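Local coordinates for protein intracellular serine protease (Bacillus licheniformis, PDB 4ZOQ) that acts as a lanthipeptide protease of the subtilase family, cutting peptide bonds sequence-specifically, probably by a serine charge-relay mechanism, at residues 17-22 against 264-269; 21-26 against 94-99; 28-31 against 35-38; 286-291 against 331-336. All coordinates share one frame; numbering follows the deposited sequence.

Contact 1 (17-22 against 264-269)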
loop_
_atom_site.group_PDB
_atom_site.type_symbol
_atom_site.label_atom_id
_atom_site.label_comp_id
_atom_site.label_asym_id
_atom_site.label_seq_id
_atom_site.Cartn_x
_atom_site.Cartn_y
_atom_site.Cartn_z
ATOM N N LEU B 17 -9.776 -2.492 -28.059
ATOM C CA LEU B 17 -10.523 -1.314 -27.660
ATOM C C LEU B 17 -11.629 -1.664 -26.631
ATOM O O LEU B 17 -12.032 -0.820 -25.826
ATOM C CB LEU B 17 -11.119 -0.670 -28.910
ATOM C CG LEU B 17 -11.660 0.743 -28.839
ATOM C CD1 LEU B 17 -10.472 1.704 -29.000
ATOM C CD2 LEU B 17 -12.697 0.959 -29.931
ATOM N N GLU B 18 -12.035 -2.929 -26.583
ATOM C CA GLU B 18 -13.115 -3.352 -25.694
ATOM C C GLU B 18 -12.688 -3.468 -24.226
ATOM O O GLU B 18 -13.522 -3.423 -23.323
ATOM C CB GLU B 18 -13.642 -4.716 -26.190
ATOM C CG GLU B 18 -14.450 -5.592 -25.196
ATOM C CD GLU B 18 -15.729 -4.952 -24.676
ATOM O OE1 GLU B 18 -16.305 -4.079 -25.371
ATOM O OE2 GLU B 18 -16.159 -5.337 -23.561
ATOM N N LEU B 19 -11.387 -3.463 -23.978
ATOM C CA LEU B 19 -10.904 -3.553 -22.610
ATOM C C LEU B 19 -11.156 -2.255 -21.828
ATOM O O LEU B 19 -11.052 -2.235 -20.608
ATOM C CB LEU B 19 -9.430 -3.907 -22.594
ATOM C CG LEU B 19 -9.127 -5.273 -23.205
ATOM C CD1 LEU B 19 -7.668 -5.614 -22.961
ATOM C CD2 LEU B 19 -10.051 -6.353 -22.674
ATOM N N LYS B 20 -11.460 -1.166 -22.532
ATOM C CA LYS B 20 -11.772 0.096 -21.863
ATOM C C LYS B 20 -12.992 -0.037 -20.964
ATOM O O LYS B 20 -13.119 0.673 -19.973
ATOM C CB LYS B 20 -12.000 1.209 -22.886
ATOM C CG LYS B 20 -10.740 1.559 -23.676
ATOM C CD LYS B 20 -10.981 2.650 -24.721
ATOM C CE LYS B 20 -9.658 3.018 -25.395
ATOM N NZ LYS B 20 -9.836 3.900 -26.578
ATOM N N GLU B 21 -13.873 -0.977 -21.274
ATOM C CA GLU B 21 -15.048 -1.174 -20.431
ATOM C C GLU B 21 -14.692 -1.515 -18.969
ATOM O O GLU B 21 -15.422 -1.160 -18.053
ATOM C CB GLU B 21 -15.932 -2.277 -21.014
ATOM C CG GLU B 21 -16.735 -1.821 -22.187
ATOM C CD GLU B 21 -17.602 -0.638 -21.836
ATOM O OE1 GLU B 21 -18.342 -0.714 -20.818
ATOM O OE2 GLU B 21 -17.514 0.373 -22.566
ATOM N N TYR B 22 -13.590 -2.234 -18.777
ATOM C CA TYR B 22 -13.169 -2.714 -17.461
ATOM C C TYR B 22 -12.287 -1.695 -16.744
ATOM O O TYR B 22 -11.888 -1.896 -15.587
ATOM C CB TYR B 22 -12.408 -4.045 -17.611
ATOM C CG TYR B 22 -13.159 -5.078 -18.442
ATOM C CD1 TYR B 22 -14.345 -5.648 -17.985
ATOM C CD2 TYR B 22 -12.671 -5.483 -19.671
ATOM C CE1 TYR B 22 -15.026 -6.575 -18.743
ATOM C CE2 TYR B 22 -13.332 -6.417 -20.426
ATOM C CZ TYR B 22 -14.511 -6.958 -19.971
ATOM O OH TYR B 22 -15.167 -7.890 -20.756
ATOM N N ASN B 264 -11.717 -12.753 -23.281
ATOM C CA ASN B 264 -10.606 -12.440 -24.190
ATOM C C ASN B 264 -9.666 -11.355 -23.709
ATOM O O ASN B 264 -9.109 -10.596 -24.498
ATOM C CB ASN B 264 -11.168 -12.059 -25.551
ATOM C CG ASN B 264 -11.949 -13.192 -26.173
ATOM O OD1 ASN B 264 -13.135 -13.059 -26.474
ATOM N ND2 ASN B 264 -11.284 -14.328 -26.360
ATOM N N ILE B 265 -9.453 -11.329 -22.403
ATOM C CA ILE B 265 -8.440 -10.485 -21.827
ATOM C C ILE B 265 -7.099 -11.154 -22.033
ATOM O O ILE B 265 -6.840 -12.195 -21.429
ATOM C CB ILE B 265 -8.645 -10.291 -20.310
ATOM C CG1 ILE B 265 -10.130 -10.122 -19.949
ATOM C CG2 ILE B 265 -7.691 -9.223 -19.785
ATOM C CD1 ILE B 265 -10.675 -8.722 -20.083
ATOM N N PRO B 266 -6.209 -10.529 -22.811
ATOM C CA PRO B 266 -4.910 -11.148 -23.093
ATOM C C PRO B 266 -4.029 -11.135 -21.845
ATOM O O PRO B 266 -4.340 -10.421 -20.890
ATOM C CB PRO B 266 -4.332 -10.257 -24.193
ATOM C CG PRO B 266 -4.907 -8.950 -23.919
ATOM C CD PRO B 266 -6.294 -9.171 -23.364
ATOM N N LYS B 267 -2.962 -11.926 -21.827
ATOM C CA LYS B 267 -2.073 -11.910 -20.683
ATOM C C LYS B 267 -1.448 -10.549 -20.482
ATOM O O LYS B 267 -1.286 -9.789 -21.429
ATOM C CB LYS B 267 -0.997 -12.974 -20.788
ATOM C CG LYS B 267 -1.530 -14.386 -20.530
ATOM C CD LYS B 267 -0.415 -15.421 -20.766
ATOM C CE LYS B 267 -0.517 -16.089 -22.125
ATOM N NZ LYS B 267 0.665 -16.978 -22.332
ATOM N N GLY B 268 -1.158 -10.221 -19.223
ATOM C CA GLY B 268 -0.688 -8.891 -18.895
ATOM C C GLY B 268 -1.780 -8.094 -18.209
ATOM O O GLY B 268 -1.524 -6.988 -17.730
ATOM N N TYR B 269 -3.013 -8.614 -18.249
ATOM C CA TYR B 269 -4.150 -7.990 -17.580
ATOM C C TYR B 269 -5.011 -9.040 -16.920
ATOM O O TYR B 269 -5.030 -10.197 -17.356
ATOM C CB TYR B 269 -4.996 -7.149 -18.551
ATOM C CG TYR B 269 -4.164 -6.151 -19.315
ATOM C CD1 TYR B 269 -3.731 -4.966 -18.713
ATOM C CD2 TYR B 269 -3.795 -6.392 -20.635
ATOM C CE1 TYR B 269 -2.940 -4.058 -19.401
ATOM C CE2 TYR B 269 -3.017 -5.477 -21.337
ATOM C CZ TYR B 269 -2.592 -4.313 -20.713
ATOM O OH TYR B 269 -1.827 -3.402 -21.410
#
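L19 and Y22 of the 3-10 segment 17-22 meet I265 and P266 through carbon atoms alone; no hydrogen bond spans the two segments. The I265 end methyl is central to the apolar group. Its CD1 lies 3.5 Å from Y22 CE2, approaching the ring obliquely, and the same CD1 is 3.6 Å from L19 CD2. L19 CD2 in turn lies at the edge of the Y22 ring, in its plane, so the two leucine branches have separate tasks: CD2 fills the angle between tyrosine and isoleucine, while CD1 reaches toward the proline, 3.8 Å from P266 CD. With CG of L19 anti to the carbonyl carbon (chi1 -63°), both methyls face the other segment. Branched and long aliphatic chains suit a buried junction of this kind, where a flat ring has to be fitted against an irregular loop.

The backbone of each segment sets out the partners. Y22 N donates to L19 O at 3.1 Å, a 3-10 bond that brings these two side chains to one side of the turn. Opposite, N264 has positive phi as the C-prime residue of a Schellman motif ending helix 258-262, and P266 to Y269 form a type II turn whose positive-phi position is taken by G268, as its backbone angles require.

The contact thus ties the chain before helix 24-30 to the link between helix 258-262 and strand 269-272. Y22 also pairs by its backbone with L247 of strand 246-249, N256 ND2 bonds to both I265 O and Y269 O, and P266 touches I16.

Contact 2 (21-26 against 94-99)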
loop_
_atom_site.group_PDB
_atom_site.type_symbol
_atom_site.label_atom_id
_atom_site.label_comp_id
_atom_site.label_asym_id
_atom_site.label_seq_id
_atom_site.Cartn_x
_atom_site.Cartn_y
_atom_site.Cartn_z
ATOM N N GLU B 21 -13.873 -0.977 -21.274
ATOM C CA GLU B 21 -15.048 -1.174 -20.431
ATOM C C GLU B 21 -14.692 -1.515 -18.969
ATOM O O GLU B 21 -15.422 -1.160 -18.053
ATOM C CB GLU B 21 -15.932 -2.277 -21.014
ATOM C CG GLU B 21 -16.735 -1.821 -22.187
ATOM C CD GLU B 21 -17.602 -0.638 -21.836
ATOM O OE1 GLU B 21 -18.342 -0.714 -20.818
ATOM O OE2 GLU B 21 -17.514 0.373 -22.566
ATOM N N TYR B 22 -13.590 -2.234 -18.777
ATOM C CA TYR B 22 -13.169 -2.714 -17.461
ATOM C C TYR B 22 -12.287 -1.695 -16.744
ATOM O O TYR B 22 -11.888 -1.896 -15.587
ATOM C CB TYR B 22 -12.408 -4.045 -17.611
ATOM C CG TYR B 22 -13.159 -5.078 -18.442
ATOM C CD1 TYR B 22 -14.345 -5.648 -17.985
ATOM C CD2 TYR B 22 -12.671 -5.483 -19.671
ATOM C CE1 TYR B 22 -15.026 -6.575 -18.743
ATOM C CE2 TYR B 22 -13.332 -6.417 -20.426
ATOM C CZ TYR B 22 -14.511 -6.958 -19.971
ATOM O OH TYR B 22 -15.167 -7.890 -20.756
ATOM N N LEU B 23 -12.002 -0.598 -17.438
ATOM C CA LEU B 23 -11.225 0.495 -16.888
ATOM C C LEU B 23 -12.141 1.670 -16.523
ATOM O O LEU B 23 -11.691 2.821 -16.445
ATOM C CB LEU B 23 -10.152 0.930 -17.884
ATOM C CG LEU B 23 -8.867 0.079 -17.920
ATOM C CD1 LEU B 23 -8.113 0.262 -19.233
ATOM C CD2 LEU B 23 -7.958 0.435 -16.765
ATOM N N TRP B 24 -13.427 1.361 -16.314
ATOM C CA TRP B 24 -14.432 2.343 -15.899
ATOM C C TRP B 24 -13.950 3.127 -14.694
ATOM O O TRP B 24 -14.164 4.353 -14.637
ATOM C CB TRP B 24 -15.781 1.679 -15.570
ATOM C CG TRP B 24 -15.701 0.657 -14.470
ATOM C CD1 TRP B 24 -15.513 -0.696 -14.606
ATOM C CD2 TRP B 24 -15.785 0.911 -13.057
ATOM N NE1 TRP B 24 -15.505 -1.298 -13.363
ATOM C CE2 TRP B 24 -15.651 -0.333 -12.398
ATOM C CE3 TRP B 24 -15.965 2.071 -12.288
ATOM C CZ2 TRP B 24 -15.691 -0.451 -11.010
ATOM C CZ3 TRP B 24 -15.968 1.961 -10.907
ATOM C CH2 TRP B 24 -15.844 0.701 -10.278
ATOM N N PHE B 25 -13.287 2.442 -13.754
ATOM C CA PHE B 25 -12.741 3.109 -12.560
ATOM C C PHE B 25 -11.674 4.155 -12.960
ATOM O O PHE B 25 -11.586 5.224 -12.353
ATOM C CB PHE B 25 -12.157 2.096 -11.555
ATOM C CG PHE B 25 -10.847 1.484 -11.991
ATOM C CD1 PHE B 25 -10.824 0.362 -12.805
ATOM C CD2 PHE B 25 -9.633 2.064 -11.620
ATOM C CE1 PHE B 25 -9.615 -0.171 -13.233
ATOM C CE2 PHE B 25 -8.427 1.532 -12.045
ATOM C CZ PHE B 25 -8.419 0.425 -12.854
ATOM N N ALA B 26 -10.870 3.853 -13.977
ATOM C CA ALA B 26 -9.789 4.774 -14.380
ATOM C C ALA B 26 -10.369 5.984 -15.105
ATOM O O ALA B 26 -9.958 7.119 -14.855
ATOM C CB ALA B 26 -8.751 4.067 -15.254
ATOM N N ILE B 94 -1.523 2.560 -9.447
ATOM C CA ILE B 94 -0.779 3.800 -9.365
ATOM C C ILE B 94 -0.548 4.326 -10.771
ATOM O O ILE B 94 -0.713 5.518 -11.047
ATOM C CB ILE B 94 0.612 3.629 -8.719
ATOM C CG1 ILE B 94 0.534 3.217 -7.253
ATOM C CG2 ILE B 94 1.455 4.901 -8.897
ATOM C CD1 ILE B 94 1.777 2.485 -6.833
ATOM N N ASN B 95 -0.122 3.425 -11.658
ATOM C CA ASN B 95 0.265 3.836 -13.003
ATOM C C ASN B 95 -0.868 4.409 -13.863
ATOM O O ASN B 95 -0.675 5.407 -14.552
ATOM C CB ASN B 95 0.896 2.665 -13.745
ATOM C CG ASN B 95 1.374 3.053 -15.116
ATOM O OD1 ASN B 95 2.307 3.838 -15.256
ATOM N ND2 ASN B 95 0.706 2.549 -16.138
ATOM N N ILE B 96 -2.047 3.787 -13.826
ATOM C CA ILE B 96 -3.135 4.196 -14.715
ATOM C C ILE B 96 -3.588 5.632 -14.402
ATOM O O ILE B 96 -3.993 6.354 -15.305
ATOM C CB ILE B 96 -4.333 3.212 -14.650
ATOM C CG1 ILE B 96 -5.261 3.437 -15.830
ATOM C CG2 ILE B 96 -5.081 3.277 -13.322
ATOM C CD1 ILE B 96 -4.640 3.156 -17.191
ATOM N N ILE B 97 -3.431 6.059 -13.145
ATOM C CA ILE B 97 -3.745 7.426 -12.732
ATOM C C ILE B 97 -2.572 8.401 -12.936
ATOM O O ILE B 97 -2.758 9.538 -13.409
ATOM C CB ILE B 97 -4.168 7.445 -11.225
ATOM C CG1 ILE B 97 -5.605 6.932 -11.101
ATOM C CG2 ILE B 97 -4.068 8.842 -10.649
ATOM C CD1 ILE B 97 -5.940 6.372 -9.798
ATOM N N ALA B 98 -1.362 7.913 -12.686
ATOM C CA ALA B 98 -0.158 8.723 -12.778
ATOM C C ALA B 98 0.902 7.973 -13.556
ATOM O O ALA B 98 1.810 7.382 -12.962
ATOM C CB ALA B 98 0.355 9.062 -11.409
ATOM N N PRO B 99 0.775 7.966 -14.884
ATOM C CA PRO B 99 1.613 7.070 -15.685
ATOM C C PRO B 99 3.094 7.419 -15.692
ATOM O O PRO B 99 3.893 6.546 -15.983
ATOM C CB PRO B 99 0.997 7.171 -17.100
ATOM C CG PRO B 99 0.046 8.318 -17.068
ATOM C CD PRO B 99 -0.354 8.531 -15.644
#
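L23, at the N-cap position of helix 24-30, is the first residue of 21-26 to touch I96 of helix 86-97. Its CD2 comes to 4.1 Å from I96 CG1, the two side chains slanting across one another. W24 follows and faces another way: its NE1 bonds to L245 O, and its ring pairs with K207 in a cation-pi interaction.

F25 bends back toward the contact. Its CG stands between the backbone N and the carbonyl carbon (chi1 73°), which carries the ring round the side of the helix toward I96, and CE2 ends 4.0 Å from I96 CG2 in an oblique approach. The A26 methyl sits over one face of this ring, displaced toward the rim, and so helps to fix how the phenyl is turned.

A26 makes the closest touch, CB to I96 CG1 at 3.6 Å. The backbones also come nearest here, with 6.7 Å between the CA atoms of A26 and I96, and alanine suits the spot, its single methyl letting the two backbones come this close. I96 serves all three partners through its beta-branch. CG1, anti to the backbone N (chi1 -165°), goes to L23 and A26, while CG2 goes to F25.

Everything joined here is hydrocarbon, and all four residues are buried. The contact sets the start of helix 24-30 on the last turn of helix 86-97, the helix that begins at the predicted catalytic H86. F25 also touches Q281 of helix 275-297, V246 of strand 246-249 and P226 of strand 221-226, while I96 packs on W11.

Contact 3 (28-31 against 35-38)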
loop_
_atom_site.group_PDB
_atom_site.type_symbol
_atom_site.label_atom_id
_atom_site.label_comp_id
_atom_site.label_asym_id
_atom_site.label_seq_id
_atom_site.Cartn_x
_atom_site.Cartn_y
_atom_site.Cartn_z
ATOM N N LYS B 28 -13.292 7.138 -14.569
ATOM C CA LYS B 28 -13.905 7.929 -13.509
ATOM C C LYS B 28 -12.872 8.814 -12.807
ATOM O O LYS B 28 -13.033 10.022 -12.719
ATOM C CB LYS B 28 -14.603 7.012 -12.510
ATOM C CG LYS B 28 -15.367 7.749 -11.466
ATOM C CD LYS B 28 -16.104 6.836 -10.488
ATOM C CE LYS B 28 -17.068 7.680 -9.624
ATOM N NZ LYS B 28 -18.415 7.844 -10.252
ATOM N N GLN B 29 -11.770 8.205 -12.389
ATOM C CA GLN B 29 -10.705 8.902 -11.692
ATOM C C GLN B 29 -10.103 10.085 -12.483
ATOM O O GLN B 29 -9.928 11.189 -11.940
ATOM C CB GLN B 29 -9.604 7.901 -11.347
ATOM C CG GLN B 29 -9.887 6.975 -10.160
ATOM C CD GLN B 29 -9.637 7.659 -8.806
ATOM O OE1 GLN B 29 -9.496 8.888 -8.727
ATOM N NE2 GLN B 29 -9.515 6.858 -7.750
ATOM N N THR B 30 -9.832 9.851 -13.769
ATOM C CA THR B 30 -9.067 10.766 -14.613
ATOM C C THR B 30 -9.937 11.637 -15.534
ATOM O O THR B 30 -9.404 12.303 -16.429
ATOM C CB THR B 30 -8.062 9.990 -15.513
ATOM O OG1 THR B 30 -8.791 9.105 -16.374
ATOM C CG2 THR B 30 -7.070 9.179 -14.677
ATOM N N ASP B 31 -11.252 11.613 -15.319
ATOM C CA ASP B 31 -12.222 12.304 -16.162
ATOM C C ASP B 31 -12.025 11.891 -17.641
ATOM O O ASP B 31 -11.691 12.724 -18.501
ATOM C CB ASP B 31 -12.131 13.830 -16.009
ATOM C CG ASP B 31 -13.313 14.561 -16.672
ATOM O OD1 ASP B 31 -14.333 13.897 -16.997
ATOM O OD2 ASP B 31 -13.232 15.799 -16.851
ATOM N N THR B 35 -6.954 14.059 -17.364
ATOM C CA THR B 35 -5.897 14.411 -16.422
ATOM C C THR B 35 -4.502 14.151 -17.004
ATOM O O THR B 35 -3.544 14.810 -16.588
ATOM C CB THR B 35 -6.036 13.629 -15.068
ATOM O OG1 THR B 35 -5.879 12.211 -15.265
ATOM C CG2 THR B 35 -7.372 13.910 -14.415
ATOM N N TYR B 36 -4.396 13.266 -18.006
ATOM C CA TYR B 36 -3.100 12.998 -18.640
ATOM C C TYR B 36 -2.527 14.236 -19.277
ATOM O O TYR B 36 -1.316 14.356 -19.403
ATOM C CB TYR B 36 -3.184 11.917 -19.715
ATOM C CG TYR B 36 -3.466 10.512 -19.220
ATOM C CD1 TYR B 36 -3.488 10.206 -17.857
ATOM C CD2 TYR B 36 -3.764 9.504 -20.120
ATOM C CE1 TYR B 36 -3.776 8.919 -17.415
ATOM C CE2 TYR B 36 -4.058 8.215 -19.688
ATOM C CZ TYR B 36 -4.065 7.928 -18.342
ATOM O OH TYR B 36 -4.339 6.646 -17.924
ATOM N N GLN B 37 -3.387 15.141 -19.722
ATOM C CA GLN B 37 -2.901 16.395 -20.291
ATOM C C GLN B 37 -2.888 17.531 -19.265
ATOM O O GLN B 37 -2.448 18.618 -19.578
ATOM C CB GLN B 37 -3.689 16.774 -21.551
ATOM C CG GLN B 37 -5.107 17.169 -21.297
ATOM C CD GLN B 37 -5.829 17.687 -22.534
ATOM O OE1 GLN B 37 -7.045 17.618 -22.622
ATOM N NE2 GLN B 37 -5.098 18.341 -23.407
ATOM N N ILE B 38 -3.364 17.271 -18.048
ATOM C CA ILE B 38 -3.311 18.252 -16.966
ATOM C C ILE B 38 -2.055 17.995 -16.133
ATOM O O ILE B 38 -1.271 18.901 -15.872
ATOM C CB ILE B 38 -4.556 18.172 -16.041
ATOM C CG1 ILE B 38 -5.871 18.262 -16.836
ATOM C CG2 ILE B 38 -4.488 19.247 -14.946
ATOM C CD1 ILE B 38 -6.012 19.550 -17.597
#
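T30 and T35 meet just where helix 24-30 ends in a Schellman motif, D31 taking positive phi (54°) and turning the chain out of the helix. The returning backbone is caught by one bond: T35 N donates to T30 O at 3.2 Å, nearly straight at 162°, with the donor tilted 19° from the carbonyl plane.

Around this bond the two threonine side chains cross at about a right angle. T35 OG1 abuts T30 CB at 3.1 Å and lies 3.3 Å from T30 CG2. The T35 methyl is the other branch: with CG2 anti to its own carbonyl carbon, it lies 3.3 Å from T30 O, beside the bonded amide. Beta-branching suits T35 because one arm lies against the T30 side chain and the other against its carbonyl oxygen. With an alanine at T35, T30 CB and CG2 would probably lose their close neighbour, and a gap would be likely to open beside Y334 and L337, which T35 also touches.

T30 OG1 is bonded to A26 O and Y33 N, tying the hydroxyl to its own helix and to the loop. Y36 places CE1 at 4.3 Å from T30 CG2, while its hydroxyl bonds to I96 O and A10 N.

I38 N donating to T35 O at 2.9 Å adds a turn immediately afterwards. A positive-phi residue with two bonds back into the last helical turn is the classic Schellman C-terminal ending.

Contact 4 (286-291 against 331-336)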
loop_
_atom_site.group_PDB
_atom_site.type_symbol
_atom_site.label_atom_id
_atom_site.label_comp_id
_atom_site.label_asym_id
_atom_site.label_seq_id
_atom_site.Cartn_x
_atom_site.Cartn_y
_atom_site.Cartn_z
ATOM N N ALA B 286 -2.166 11.027 -5.033
ATOM C CA ALA B 286 -1.254 11.843 -4.225
ATOM C C ALA B 286 0.000 12.234 -5.010
ATOM O O ALA B 286 0.453 13.387 -4.954
ATOM C CB ALA B 286 -0.865 11.114 -2.960
ATOM N N ALA B 287 0.559 11.264 -5.733
ATOM C CA ALA B 287 1.727 11.507 -6.580
ATOM C C ALA B 287 1.376 12.542 -7.653
ATOM O O ALA B 287 2.204 13.383 -8.007
ATOM C CB ALA B 287 2.228 10.209 -7.210
ATOM N N LEU B 288 0.145 12.509 -8.146
ATOM C CA LEU B 288 -0.245 13.522 -9.125
ATOM C C LEU B 288 -0.261 14.935 -8.524
ATOM O O LEU B 288 0.209 15.880 -9.160
ATOM C CB LEU B 288 -1.610 13.202 -9.736
ATOM C CG LEU B 288 -1.660 12.169 -10.856
ATOM C CD1 LEU B 288 -3.058 12.194 -11.499
ATOM C CD2 LEU B 288 -0.560 12.461 -11.893
ATOM N N VAL B 289 -0.798 15.066 -7.306
ATOM C CA VAL B 289 -0.883 16.357 -6.629
ATOM C C VAL B 289 0.520 16.881 -6.332
ATOM O O VAL B 289 0.817 18.049 -6.600
ATOM C CB VAL B 289 -1.692 16.263 -5.334
ATOM C CG1 VAL B 289 -1.472 17.504 -4.463
ATOM C CG2 VAL B 289 -3.159 16.089 -5.659
ATOM N N ILE B 290 1.388 16.009 -5.820
ATOM C CA ILE B 290 2.754 16.408 -5.559
ATOM C C ILE B 290 3.418 16.898 -6.860
ATOM O O ILE B 290 4.058 17.950 -6.871
ATOM C CB ILE B 290 3.583 15.257 -4.931
ATOM C CG1 ILE B 290 3.116 14.979 -3.498
ATOM C CG2 ILE B 290 5.078 15.615 -4.923
ATOM C CD1 ILE B 290 3.541 13.671 -2.930
ATOM N N SER B 291 3.222 16.166 -7.958
ATOM C CA SER B 291 3.803 16.549 -9.240
ATOM C C SER B 291 3.290 17.935 -9.674
ATOM O O SER B 291 4.079 18.831 -9.984
ATOM C CB SER B 291 3.463 15.503 -10.300
ATOM O OG SER B 291 4.000 14.234 -9.951
ATOM N N VAL B 331 -12.065 9.434 -3.369
ATOM C CA VAL B 331 -11.037 10.190 -4.063
ATOM C C VAL B 331 -11.255 10.219 -5.577
ATOM O O VAL B 331 -11.539 9.206 -6.184
ATOM C CB VAL B 331 -9.620 9.615 -3.761
ATOM C CG1 VAL B 331 -8.567 10.199 -4.723
ATOM C CG2 VAL B 331 -9.256 9.899 -2.320
ATOM N N ARG B 332 -11.118 11.391 -6.175
ATOM C CA ARG B 332 -11.194 11.539 -7.632
ATOM C C ARG B 332 -10.038 12.405 -8.079
ATOM O O ARG B 332 -9.990 13.604 -7.762
ATOM C CB ARG B 332 -12.529 12.138 -8.074
ATOM C CG ARG B 332 -13.744 11.231 -7.801
ATOM C CD ARG B 332 -15.026 12.023 -8.057
ATOM N NE ARG B 332 -15.069 13.174 -7.148
ATOM C CZ ARG B 332 -16.049 14.077 -7.105
ATOM N NH1 ARG B 332 -17.077 13.971 -7.950
ATOM N NH2 ARG B 332 -15.986 15.090 -6.225
ATOM N N ALA B 333 -9.101 11.807 -8.811
ATOM C CA ALA B 333 -7.880 12.517 -9.200
ATOM C C ALA B 333 -8.159 13.821 -9.960
ATOM O O ALA B 333 -7.524 14.827 -9.666
ATOM C CB ALA B 333 -6.998 11.605 -10.046
ATOM N N TYR B 334 -9.103 13.821 -10.909
ATOM C CA TYR B 334 -9.357 15.049 -11.688
ATOM C C TYR B 334 -9.907 16.156 -10.799
ATOM O O TYR B 334 -9.621 17.317 -11.019
ATOM C CB TYR B 334 -10.308 14.799 -12.868
ATOM C CG TYR B 334 -11.757 14.667 -12.484
ATOM C CD1 TYR B 334 -12.289 13.414 -12.144
ATOM C CD2 TYR B 334 -12.599 15.784 -12.464
ATOM C CE1 TYR B 334 -13.615 13.278 -11.783
ATOM C CE2 TYR B 334 -13.917 15.662 -12.116
ATOM C CZ TYR B 334 -14.428 14.400 -11.775
ATOM O OH TYR B 334 -15.748 14.259 -11.422
ATOM N N GLN B 335 -10.681 15.789 -9.783
ATOM C CA GLN B 335 -11.213 16.777 -8.861
ATOM C C GLN B 335 -10.085 17.335 -8.013
ATOM O O GLN B 335 -10.054 18.521 -7.711
ATOM C CB GLN B 335 -12.268 16.178 -7.939
ATOM C CG GLN B 335 -13.617 15.954 -8.561
ATOM C CD GLN B 335 -14.283 17.217 -9.067
ATOM O OE1 GLN B 335 -13.824 18.350 -8.811
ATOM N NE2 GLN B 335 -15.434 17.034 -9.726
ATOM N N ALA B 336 -9.166 16.451 -7.622
ATOM C CA ALA B 336 -8.001 16.849 -6.841
ATOM C C ALA B 336 -7.209 17.924 -7.561
ATOM O O ALA B 336 -6.854 18.950 -6.971
ATOM C CB ALA B 336 -7.104 15.632 -6.553
#
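L288 and V289 of helix 275-297 face A333 and A336 of helix 333-338, with CA atoms 7.7 Å apart for L288 and A333 and 7.1 Å apart for V289 and A336. A333 and A336 are three residues apart, so both methyls lie on one side of their helix and are directed at the partner.

Each alanine receives one branched side chain. L288 CD1 comes to 4.2 Å from A333 CB, and V289 CG2 to 4.1 Å from A336 CB. In V289, CG1 is anti to the backbone N (chi1 165°), which turns the second branch, CG2, toward the alanine. Pairing large with small suits the place: a methyl on the short helix gives the leucine and the valine a surface to lean on without pushing the backbones apart. V289 also touches V306 and I309 of helix 303-313, and L288 touches I97.

The polar groups find partners in their own segments or in other parts of the chain. Buried S291 bonds by OG to A287 O at 2.8 Å, while its N reaches the same oxygen at 3.0 Å from the opposite face of the carbonyl plane; OG also bonds to H42 N. On the short helix, A336 N bonds to R332 O at 3.0 Å, with R332 at the N-cap position, and A333 N is taken up by Q29 OE1.

No hydrogen bond or charge joins the two segments, so their adhesion rests on apolar contact between buried side chains. The surface buried between the segments is a modest 100 Å², summed over both sides; A336 also touches S313 and T285, so other parts of the chain contribute too.

Contacts 1 and 2 start from one stretch of chain, sharing E21 and Y22, with centres 12 Å apart; contact 3 takes up the far end of helix 24-30. Contact 3 is nested in sequence within the loops closed by contacts 1 and 2, while contact 4 opens only after these have closed. Contact 3 lies about 9 Å, centre to centre, from both contact 2 and contact 4: its Y36 is bonded to I96 of contact 2, and its Q29 to the start of helix 333-338. Contacts 2 and 4 touch by packing, I97 and A98 against L288. Contact 2 sets helix 24-30 on helix 86-97 and contact 4 sets helix 333-338 on helix 275-297, the helices that carry the predicted catalytic H86 and S276.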